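Local coordinates for DUF1987 domain-containing protein (Pseudomonas aeruginosa, PDB 6K4F) that probably acts as the phosphorylation-controlled regulator of the SiaABC threonine phosphorylation pathway, which governs biofilm formation in response to carbon availability, at residues P58-L63 and S94-Y99. Residues are numbered along the deposited sequence; the frame is centred on the assembly and turned at random.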
loop_
_atom_site.group_PDB
_atom_site.type_symbol
_atom_site.label_atom_id
_atom_site.label_comp_id
_atom_site.label_asym_id
_atom_site.label_seq_id
_atom_site.Cartn_x
_atom_site.Cartn_y
_atom_site.Cartn_z
ATOM N N PRO A 58 -11.474 10.091 0.206
ATOM C CA PRO A 58 -10.577 9.300 1.058
ATOM C C PRO A 58 -9.937 8.151 0.291
ATOM O O PRO A 58 -10.505 7.611 -0.663
ATOM C CB PRO A 58 -11.500 8.782 2.165
ATOM C CG PRO A 58 -12.715 9.668 2.105
ATOM C CD PRO A 58 -12.870 10.015 0.671
ATOM N N LEU A 59 -8.729 7.790 0.715
ATOM C CA LEU A 59 -8.014 6.638 0.174
ATOM C C LEU A 59 -7.789 5.624 1.288
ATOM O O LEU A 59 -7.338 5.983 2.386
ATOM C CB LEU A 59 -6.678 7.060 -0.447
ATOM C CG LEU A 59 -5.850 5.941 -1.104
ATOM C CD1 LEU A 59 -6.648 5.213 -2.188
ATOM C CD2 LEU A 59 -4.535 6.477 -1.676
ATOM N N GLU A 60 -8.131 4.369 1.020
ATOM C CA GLU A 60 -7.970 3.275 1.971
ATOM C C GLU A 60 -7.028 2.239 1.385
ATOM O O GLU A 60 -7.189 1.848 0.224
ATOM C CB GLU A 60 -9.309 2.603 2.278
ATOM C CG GLU A 60 -10.188 3.314 3.268
ATOM C CD GLU A 60 -10.944 2.331 4.139
ATOM O OE1 GLU A 60 -11.554 1.395 3.582
ATOM O OE2 GLU A 60 -10.916 2.482 5.378
ATOM N N LEU A 61 -6.055 1.781 2.174
ATOM C CA LEU A 61 -5.184 0.681 1.759
ATOM C C LEU A 61 -5.592 -0.591 2.491
ATOM O O LEU A 61 -5.737 -0.581 3.720
ATOM C CB LEU A 61 -3.705 0.995 2.034
ATOM C CG LEU A 61 -2.931 1.528 0.826
ATOM C CD1 LEU A 61 -3.450 2.900 0.491
ATOM C CD2 LEU A 61 -1.442 1.573 1.132
ATOM N N ASP A 62 -5.760 -1.685 1.745
ATOM C CA ASP A 62 -6.051 -2.995 2.336
ATOM C C ASP A 62 -4.976 -3.984 1.899
ATOM O O ASP A 62 -4.958 -4.427 0.743
ATOM C CB ASP A 62 -7.434 -3.494 1.946
ATOM C CG ASP A 62 -7.908 -4.619 2.841
ATOM O OD1 ASP A 62 -8.427 -4.330 3.940
ATOM O OD2 ASP A 62 -7.738 -5.796 2.455
ATOM N N LEU A 63 -4.095 -4.339 2.824
ATOM C CA LEU A 63 -2.896 -5.100 2.513
ATOM C C LEU A 63 -2.974 -6.513 3.078
ATOM O O LEU A 63 -3.301 -6.714 4.255
ATOM C CB LEU A 63 -1.660 -4.381 3.037
ATOM C CG LEU A 63 -1.462 -2.947 2.535
ATOM C CD1 LEU A 63 -0.154 -2.370 3.097
ATOM C CD2 LEU A 63 -1.474 -2.888 1.000
ATOM N N SER A 94 -6.500 5.816 5.437
ATOM C CA SER A 94 -6.504 4.758 6.435
ATOM C C SER A 94 -5.954 3.478 5.834
ATOM O O SER A 94 -5.992 3.270 4.613
ATOM C CB SER A 94 -7.910 4.523 7.001
ATOM O OG SER A 94 -8.787 4.129 5.974
ATOM N N LEU A 95 -5.431 2.617 6.700
ATOM C CA LEU A 95 -4.781 1.399 6.233
ATOM C C LEU A 95 -5.144 0.229 7.130
ATOM O O LEU A 95 -5.200 0.365 8.361
ATOM C CB LEU A 95 -3.253 1.578 6.185
ATOM C CG LEU A 95 -2.393 0.444 5.624
ATOM C CD1 LEU A 95 -1.143 1.027 4.975
ATOM C CD2 LEU A 95 -2.002 -0.552 6.716
ATOM N N ARG A 96 -5.375 -0.920 6.500
ATOM C CA ARG A 96 -5.528 -2.202 7.182
ATOM C C ARG A 96 -4.436 -3.137 6.696
ATOM O O ARG A 96 -4.223 -3.263 5.479
ATOM C CB ARG A 96 -6.905 -2.834 6.902
ATOM C CG ARG A 96 -8.020 -2.277 7.741
ATOM C CD ARG A 96 -9.379 -2.752 7.241
ATOM N NE ARG A 96 -9.624 -2.305 5.875
ATOM C CZ ARG A 96 -9.997 -1.069 5.543
ATOM N NH1 ARG A 96 -10.186 -0.148 6.483
ATOM N NH2 ARG A 96 -10.190 -0.754 4.267
ATOM N N TRP A 97 -3.725 -3.750 7.643
ATOM C CA TRP A 97 -2.641 -4.694 7.374
ATOM C C TRP A 97 -3.052 -6.040 7.968
ATOM O O TRP A 97 -2.996 -6.240 9.190
ATOM C CB TRP A 97 -1.322 -4.191 7.949
ATOM C CG TRP A 97 -0.130 -5.012 7.543
ATOM C CD1 TRP A 97 0.113 -6.327 7.846
ATOM C CD2 TRP A 97 0.988 -4.570 6.765
ATOM N NE1 TRP A 97 1.310 -6.726 7.297
ATOM C CE2 TRP A 97 1.864 -5.666 6.626
ATOM C CE3 TRP A 97 1.341 -3.352 6.192
ATOM C CZ2 TRP A 97 3.065 -5.579 5.918
ATOM C CZ3 TRP A 97 2.535 -3.269 5.481
ATOM C CH2 TRP A 97 3.376 -4.375 5.352
ATOM N N HIS A 98 -3.484 -6.954 7.102
ATOM C CA HIS A 98 -3.930 -8.274 7.519
ATOM C C HIS A 98 -2.760 -9.238 7.592
ATOM O O HIS A 98 -1.868 -9.221 6.737
ATOM C CB HIS A 98 -4.962 -8.834 6.548
ATOM C CG HIS A 98 -6.131 -7.933 6.322
ATOM N ND1 HIS A 98 -7.230 -7.925 7.151
ATOM C CD2 HIS A 98 -6.378 -7.020 5.353
ATOM C CE1 HIS A 98 -8.109 -7.047 6.699
ATOM N NE2 HIS A 98 -7.614 -6.481 5.611
ATOM N N TYR A 99 -2.775 -10.099 8.604
ATOM C CA TYR A 99 -1.750 -11.125 8.677
ATOM C C TYR A 99 -2.314 -12.335 9.398
ATOM O O TYR A 99 -3.333 -12.256 10.090
ATOM C CB TYR A 99 -0.478 -10.607 9.355
ATOM C CG TYR A 99 -0.580 -10.483 10.859
ATOM C CD1 TYR A 99 -1.350 -9.482 11.447
ATOM C CD2 TYR A 99 0.100 -11.362 11.692
ATOM C CE1 TYR A 99 -1.444 -9.368 12.842
ATOM C CE2 TYR A 99 0.012 -11.254 13.074
ATOM C CZ TYR A 99 -0.760 -10.257 13.642
ATOM O OH TYR A 99 -0.830 -10.156 15.024
HETATM O O HOH W 1 -9.766 5.981 4.752
HETATM O O HOH W 2 -9.984 2.320 7.656
#
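R96 joins E60 and D62 in a salt-bridge network on one face of the sheet. Its guanidinium meets the E60 carboxylate end-on: NH2 lies 2.6 Å from OE1 and NH1 lies 2.9 Å from OE2. Both oxygens are approached from above the carboxylate plane, and the two planes are 51° apart. A bend at chi3 (-61°) sets NE of R96 where it can donate to OD1 of D62, at 3.0 Å. The same OD1 accepts from H98 NE2 at 2.8 Å, on its syn side but tilted out of the carboxylate plane. R25 of the neighbouring strand 25-29 adds a salt bridge to E60 OE1, and R64, further along the same strand as D62, adds one to D62 OD2. Below this layer, segments 59-63 and 94-99, parts of strands 59-68 and 93-99, run parallel. Five backbone hydrogen bonds link them, from S94 N to L59 O through to H98 N to L63 O. The other face is apolar. CB of L61 packs on CG of L95 at 3.9 Å, and CD1 of L63 touches CE3 of W97 at 3.6 Å. Helix 70-88 covers these leucines, completing a beta-alpha-beta crossover. The pairing thus separates a charged face from a buried one. Two arginines around E60, and R64 and R96 beside D62, would be expected to keep both carboxylates ionised.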